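Transcriptional regulator, LysR family (Vibrio cholerae, PDB 3SZP) activates virulence gene expression in Vibrio cholerae as a LysR-type transcriptional regulator that probably binds DNA through its winged helix-turn-helix domain. Local coordinates at residues Leu43-Leu47 with Thr58-Phe64; Ser127-Asp131 with Gly191-Leu195. The contacts are given in a common frame with arbitrary orientation. Residues are numbered along the deposited sequence.

Contact 1. Residues Leu43-Leu47 with Thr58-Phe64; sequences LNLRL and TEAGERF
Around the wing of a winged helix-turn-helix domain, the chain leaves one helix, makes a beta hairpin and enters the next; the two ends of that excursion are tied together. Leu43 closes helix 29-43, Asn44 takes positive phi (50/43), Leu45 and Arg46 are extended, and Leu47 (-105/-31) leads into strand 48-51. After the hairpin, Thr58 (-76/-180) is the N-cap of helix 59-83. The nearest CA atoms are those of Leu47 and Gly61, 3.9 Å apart. Leu47 O accepts from Thr58 N (3.0 Å) and lies 3.2 Å from Gly61 CA in a CA-H...O contact; a beta carbon at Gly61 would clash with this oxygen. Thr58, chi1 p, uses OG1 twice: it donates to Arg46 O (2.7 Å) and accepts from Gly61 N (2.9 Å), so the N-cap also holds the loop leaving helix 29-43. One turn along the helix, Phe64 (chi1 -84°) packs among three leucines, all m,t. Leu45 CD1 sits at the ring edge, 3.9 Å from Phe64 CE2, and Leu47 CD2 reaches Phe64 CD2 at 3.5 Å. Phe9 of helix 3-15 touches both Leu47 and Phe64. Leu43 CD1 makes a CH-pi contact over one face, 4.2 Å from the Phe64 ring centroid.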
loop_
_atom_site.group_PDB
_atom_site.type_symbol
_atom_site.label_atom_id
_atom_site.label_comp_id
_atom_site.label_asym_id
_atom_site.label_seq_id
_atom_site.Cartn_x
_atom_site.Cartn_y
_atom_site.Cartn_z
ATOM N N LEU A 43 11.579 -12.640 -20.225
ATOM C CA LEU A 43 11.972 -13.813 -19.434
ATOM C C LEU A 43 10.780 -14.713 -19.137
ATOM O O LEU A 43 10.943 -15.829 -18.649
ATOM C CB LEU A 43 12.581 -13.370 -18.099
ATOM C CG LEU A 43 13.776 -12.412 -18.167
ATOM C CD1 LEU A 43 14.130 -11.898 -16.789
ATOM C CD2 LEU A 43 14.977 -13.109 -18.791
ATOM N N ASN A 44 9.579 -14.205 -19.401
ATOM C CA ASN A 44 8.361 -14.841 -18.916
ATOM C C ASN A 44 8.464 -15.122 -17.435
ATOM O O ASN A 44 8.112 -16.193 -16.981
ATOM C CB ASN A 44 8.098 -16.130 -19.682
ATOM C CG ASN A 44 7.692 -15.865 -21.108
ATOM O OD1 ASN A 44 6.921 -14.945 -21.382
ATOM N ND2 ASN A 44 8.217 -16.658 -22.031
ATOM N N LEU A 45 8.983 -14.151 -16.695
ATOM C CA LEU A 45 9.156 -14.274 -15.255
ATOM C C LEU A 45 8.846 -12.966 -14.563
ATOM O O LEU A 45 9.335 -11.917 -14.970
ATOM C CB LEU A 45 10.587 -14.674 -14.907
ATOM C CG LEU A 45 10.973 -16.135 -15.109
ATOM C CD1 LEU A 45 12.474 -16.302 -14.883
ATOM C CD2 LEU A 45 10.185 -17.037 -14.186
ATOM N N ARG A 46 8.045 -13.030 -13.513
ATOM C CA ARG A 46 7.819 -11.879 -12.656
ATOM C C ARG A 46 9.040 -11.735 -11.759
ATOM O O ARG A 46 9.448 -12.680 -11.098
ATOM C CB ARG A 46 6.549 -12.086 -11.821
ATOM C CG ARG A 46 6.080 -10.893 -10.992
ATOM C CD ARG A 46 4.744 -11.243 -10.316
ATOM N NE ARG A 46 4.297 -10.218 -9.383
ATOM C CZ ARG A 46 3.645 -9.102 -9.727
ATOM N NH1 ARG A 46 3.352 -8.848 -11.003
ATOM N NH2 ARG A 46 3.283 -8.232 -8.786
ATOM N N LEU A 47 9.624 -10.548 -11.744
ATOM C CA LEU A 47 10.844 -10.296 -10.967
ATOM C C LEU A 47 10.606 -9.492 -9.691
ATOM O O LEU A 47 11.330 -9.658 -8.720
ATOM C CB LEU A 47 11.899 -9.574 -11.813
ATOM C CG LEU A 47 12.465 -10.373 -12.984
ATOM C CD1 LEU A 47 13.442 -9.510 -13.740
ATOM C CD2 LEU A 47 13.139 -11.667 -12.510
ATOM N N THR A 58 10.628 -11.140 -6.209
ATOM C CA THR A 58 10.107 -12.494 -6.219
ATOM C C THR A 58 11.314 -13.392 -5.980
ATOM O O THR A 58 12.431 -12.874 -5.845
ATOM C CB THR A 58 9.461 -12.814 -7.564
ATOM O OG1 THR A 58 10.445 -12.689 -8.601
ATOM C CG2 THR A 58 8.306 -11.834 -7.835
ATOM N N GLU A 59 11.113 -14.710 -5.943
ATOM C CA GLU A 59 12.237 -15.638 -5.834
ATOM C C GLU A 59 13.118 -15.492 -7.065
ATOM O O GLU A 59 14.327 -15.436 -6.961
ATOM C CB GLU A 59 11.761 -17.093 -5.707
ATOM C CG GLU A 59 10.670 -17.286 -4.665
ATOM C CD GLU A 59 10.250 -18.752 -4.489
ATOM O OE1 GLU A 59 9.533 -19.040 -3.519
ATOM O OE2 GLU A 59 10.636 -19.611 -5.316
ATOM N N ALA A 60 12.489 -15.449 -8.231
ATOM C CA ALA A 60 13.194 -15.234 -9.488
ATOM C C ALA A 60 13.954 -13.905 -9.464
ATOM O O ALA A 60 15.132 -13.861 -9.808
ATOM C CB ALA A 60 12.229 -15.272 -10.647
ATOM N N GLY A 61 13.288 -12.833 -9.039
ATOM C CA GLY A 61 13.942 -11.534 -8.953
ATOM C C GLY A 61 15.167 -11.619 -8.051
ATOM O O GLY A 61 16.224 -11.037 -8.342
ATOM N N GLU A 62 15.016 -12.356 -6.957
ATOM C CA GLU A 62 16.062 -12.521 -5.966
ATOM C C GLU A 62 17.280 -13.224 -6.569
ATOM O O GLU A 62 18.416 -12.827 -6.345
ATOM C CB GLU A 62 15.513 -13.319 -4.783
ATOM C CG GLU A 62 16.178 -13.037 -3.456
ATOM C CD GLU A 62 15.910 -11.623 -2.940
ATOM O OE1 GLU A 62 14.990 -11.440 -2.100
ATOM O OE2 GLU A 62 16.634 -10.695 -3.360
ATOM N N ARG A 63 17.023 -14.263 -7.349
ATOM C CA ARG A 63 18.070 -15.007 -8.032
ATOM C C ARG A 63 18.788 -14.138 -9.089
ATOM O O ARG A 63 20.015 -14.166 -9.194
ATOM C CB ARG A 63 17.456 -16.256 -8.676
ATOM C CG ARG A 63 18.426 -17.152 -9.401
ATOM C CD ARG A 63 19.204 -18.035 -8.436
ATOM N NE ARG A 63 20.226 -18.776 -9.159
ATOM C CZ ARG A 63 20.024 -19.952 -9.750
ATOM N NH1 ARG A 63 18.828 -20.550 -9.692
ATOM N NH2 ARG A 63 21.031 -20.541 -10.394
ATOM N N PHE A 64 18.026 -13.368 -9.859
ATOM C CA PHE A 64 18.627 -12.493 -10.870
ATOM C C PHE A 64 19.506 -11.404 -10.246
ATOM O O PHE A 64 20.625 -11.160 -10.708
ATOM C CB PHE A 64 17.569 -11.882 -11.794
ATOM C CG PHE A 64 17.173 -12.780 -12.941
ATOM C CD1 PHE A 64 17.919 -12.786 -14.120
ATOM C CD2 PHE A 64 16.073 -13.620 -12.838
ATOM C CE1 PHE A 64 17.572 -13.596 -15.185
ATOM C CE2 PHE A 64 15.709 -14.440 -13.890
ATOM C CZ PHE A 64 16.474 -14.431 -15.079
#

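Contact 2. Residues Ser127-Asp131 with Gly191-Leu195; sequences SNQAD and GYPLL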
loop_
_atom_site.group_PDB
_atom_site.type_symbol
_atom_site.label_atom_id
_atom_site.label_comp_id
_atom_site.label_asym_id
_atom_site.label_seq_id
_atom_site.Cartn_x
_atom_site.Cartn_y
_atom_site.Cartn_z
ATOM N N SER A 127 18.872 20.013 -7.201
ATOM C CA SER A 127 18.121 19.571 -6.022
ATOM C C SER A 127 18.216 20.591 -4.892
ATOM O O SER A 127 19.164 21.363 -4.826
ATOM C CB SER A 127 18.651 18.221 -5.539
ATOM O OG SER A 127 20.067 18.284 -5.471
ATOM N N ASN A 128 17.232 20.583 -3.997
ATOM C CA ASN A 128 17.324 21.399 -2.797
ATOM C C ASN A 128 18.551 20.925 -2.020
ATOM O O ASN A 128 19.041 19.813 -2.249
ATOM C CB ASN A 128 16.048 21.277 -1.972
ATOM C CG ASN A 128 15.851 19.881 -1.406
ATOM O OD1 ASN A 128 16.496 18.928 -1.843
ATOM N ND2 ASN A 128 14.960 19.754 -0.427
ATOM N N GLN A 129 19.079 21.765 -1.140
ATOM C CA GLN A 129 20.235 21.376 -0.339
ATOM C C GLN A 129 20.030 19.970 0.213
ATOM O O GLN A 129 20.694 19.018 -0.202
ATOM C CB GLN A 129 20.420 22.351 0.821
ATOM C CG GLN A 129 20.362 23.813 0.416
ATOM C CD GLN A 129 20.262 24.742 1.612
ATOM O OE1 GLN A 129 19.976 24.309 2.732
ATOM N NE2 GLN A 129 20.497 26.028 1.378
ATOM N N ALA A 130 19.097 19.873 1.158
ATOM C CA ALA A 130 18.640 18.611 1.734
ATOM C C ALA A 130 19.712 17.528 1.844
ATOM O O ALA A 130 20.781 17.748 2.416
ATOM C CB ALA A 130 17.429 18.090 0.971
ATOM N N ASP A 131 19.406 16.355 1.298
ATOM C CA ASP A 131 20.274 15.185 1.412
ATOM C C ASP A 131 21.688 15.487 0.917
ATOM O O ASP A 131 21.884 16.332 0.038
ATOM C CB ASP A 131 19.686 14.004 0.630
ATOM C CG ASP A 131 18.175 13.888 0.787
ATOM O OD1 ASP A 131 17.448 14.252 -0.163
ATOM O OD2 ASP A 131 17.712 13.429 1.857
ATOM N N GLY A 191 9.336 30.228 0.759
ATOM C CA GLY A 191 9.864 29.150 -0.052
ATOM C C GLY A 191 11.109 28.544 0.554
ATOM O O GLY A 191 11.953 29.243 1.142
ATOM N N TYR A 192 11.228 27.224 0.427
ATOM C CA TYR A 192 12.381 26.527 0.964
ATOM C C TYR A 192 13.601 27.036 0.210
ATOM O O TYR A 192 13.531 27.212 -0.999
ATOM C CB TYR A 192 12.207 25.013 0.768
ATOM C CG TYR A 192 13.388 24.216 1.255
ATOM C CD1 TYR A 192 14.507 24.068 0.452
ATOM C CD2 TYR A 192 13.396 23.625 2.520
ATOM C CE1 TYR A 192 15.603 23.356 0.879
ATOM C CE2 TYR A 192 14.509 22.898 2.962
ATOM C CZ TYR A 192 15.601 22.778 2.128
ATOM O OH TYR A 192 16.727 22.090 2.505
ATOM N N PRO A 193 14.737 27.250 0.896
ATOM C CA PRO A 193 15.029 26.982 2.312
ATOM C C PRO A 193 14.840 28.179 3.237
ATOM O O PRO A 193 15.418 28.191 4.328
ATOM C CB PRO A 193 16.513 26.598 2.289
ATOM C CG PRO A 193 17.084 27.429 1.141
ATOM C CD PRO A 193 15.953 27.620 0.138
ATOM N N LEU A 194 14.069 29.174 2.831
ATOM C CA LEU A 194 13.894 30.350 3.687
ATOM C C LEU A 194 12.509 30.300 4.329
ATOM O O LEU A 194 11.610 31.076 3.986
ATOM C CB LEU A 194 14.081 31.642 2.883
ATOM C CG LEU A 194 15.405 31.737 2.103
ATOM C CD1 LEU A 194 15.398 32.954 1.192
ATOM C CD2 LEU A 194 16.597 31.791 3.064
ATOM N N LEU A 195 12.351 29.369 5.260
ATOM C CA LEU A 195 11.071 29.158 5.916
ATOM C C LEU A 195 11.056 29.826 7.286
ATOM O O LEU A 195 10.051 30.412 7.692
ATOM C CB LEU A 195 10.777 27.660 6.039
ATOM C CG LEU A 195 10.782 26.930 4.696
ATOM C CD1 LEU A 195 10.508 25.448 4.888
ATOM C CD2 LEU A 195 9.779 27.543 3.730
#
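A light surface contact between two loops bridges the gap between the two alpha/beta lobes of the regulatory domain, whose fold is that of the periplasmic binding proteins; in LysR-type regulators the effector usually binds in this interlobe cleft. Segment 127-131 follows strand 120-127 of one lobe, while 191-195 follows strand 188-191 of the other. The backbones stay well apart, the nearest CA atoms, those of Asn128 and Pro193, being 7.9 Å from each other, and only 185 Å² is buried in all. Tyr192 spans the gap. With chi1 t its ring extends toward the opposite loop, where Asn128 CB lies 3.6 Å from Tyr192 CE1. Beside it, Gln129 NE2 approaches Pro193 CG at 3.7 Å. Gly191-Leu194 form a type VIa beta turn, with cis Pro193 third and Leu194 N bonded to Gly191 O at 2.7 Å. Tyr192 O is hydrogen-bonded to Asn100 ND2, just after strand 91-98 in the lobe of 127-131, a directed interlobe link beside this contact. Gln129 and Ala130 are poorly ordered. No hydrogen bond joins the segments: Gln129 OE1 is 3.9 Å and Ala130 N 3.5 Å from Tyr192 OH. They meet through van der Waals contacts, without directional bonds.

Overall arrangement
The two contacts illustrate how burial and chemistry go together. Contact 1 is largely buried in the DNA-binding domain, its centre about 35 Å from the centre of the chain, and joins segments separated by a ten-residue hairpin; contact 2 is a surface meeting in the regulatory domain, joining loops 60 residues apart. The first combines directed hydrogen bonds with an apolar cluster and buries almost twice the area; the second centres on one tyrosine, with a proline beside it, and lacks such bonds. A second subunit packs against contact 1, with Ile82 of that subunit on Phe64, whereas no other chain of the assembly touches contact 2. Their centres lie 39 Å apart, and they share no helix or strand.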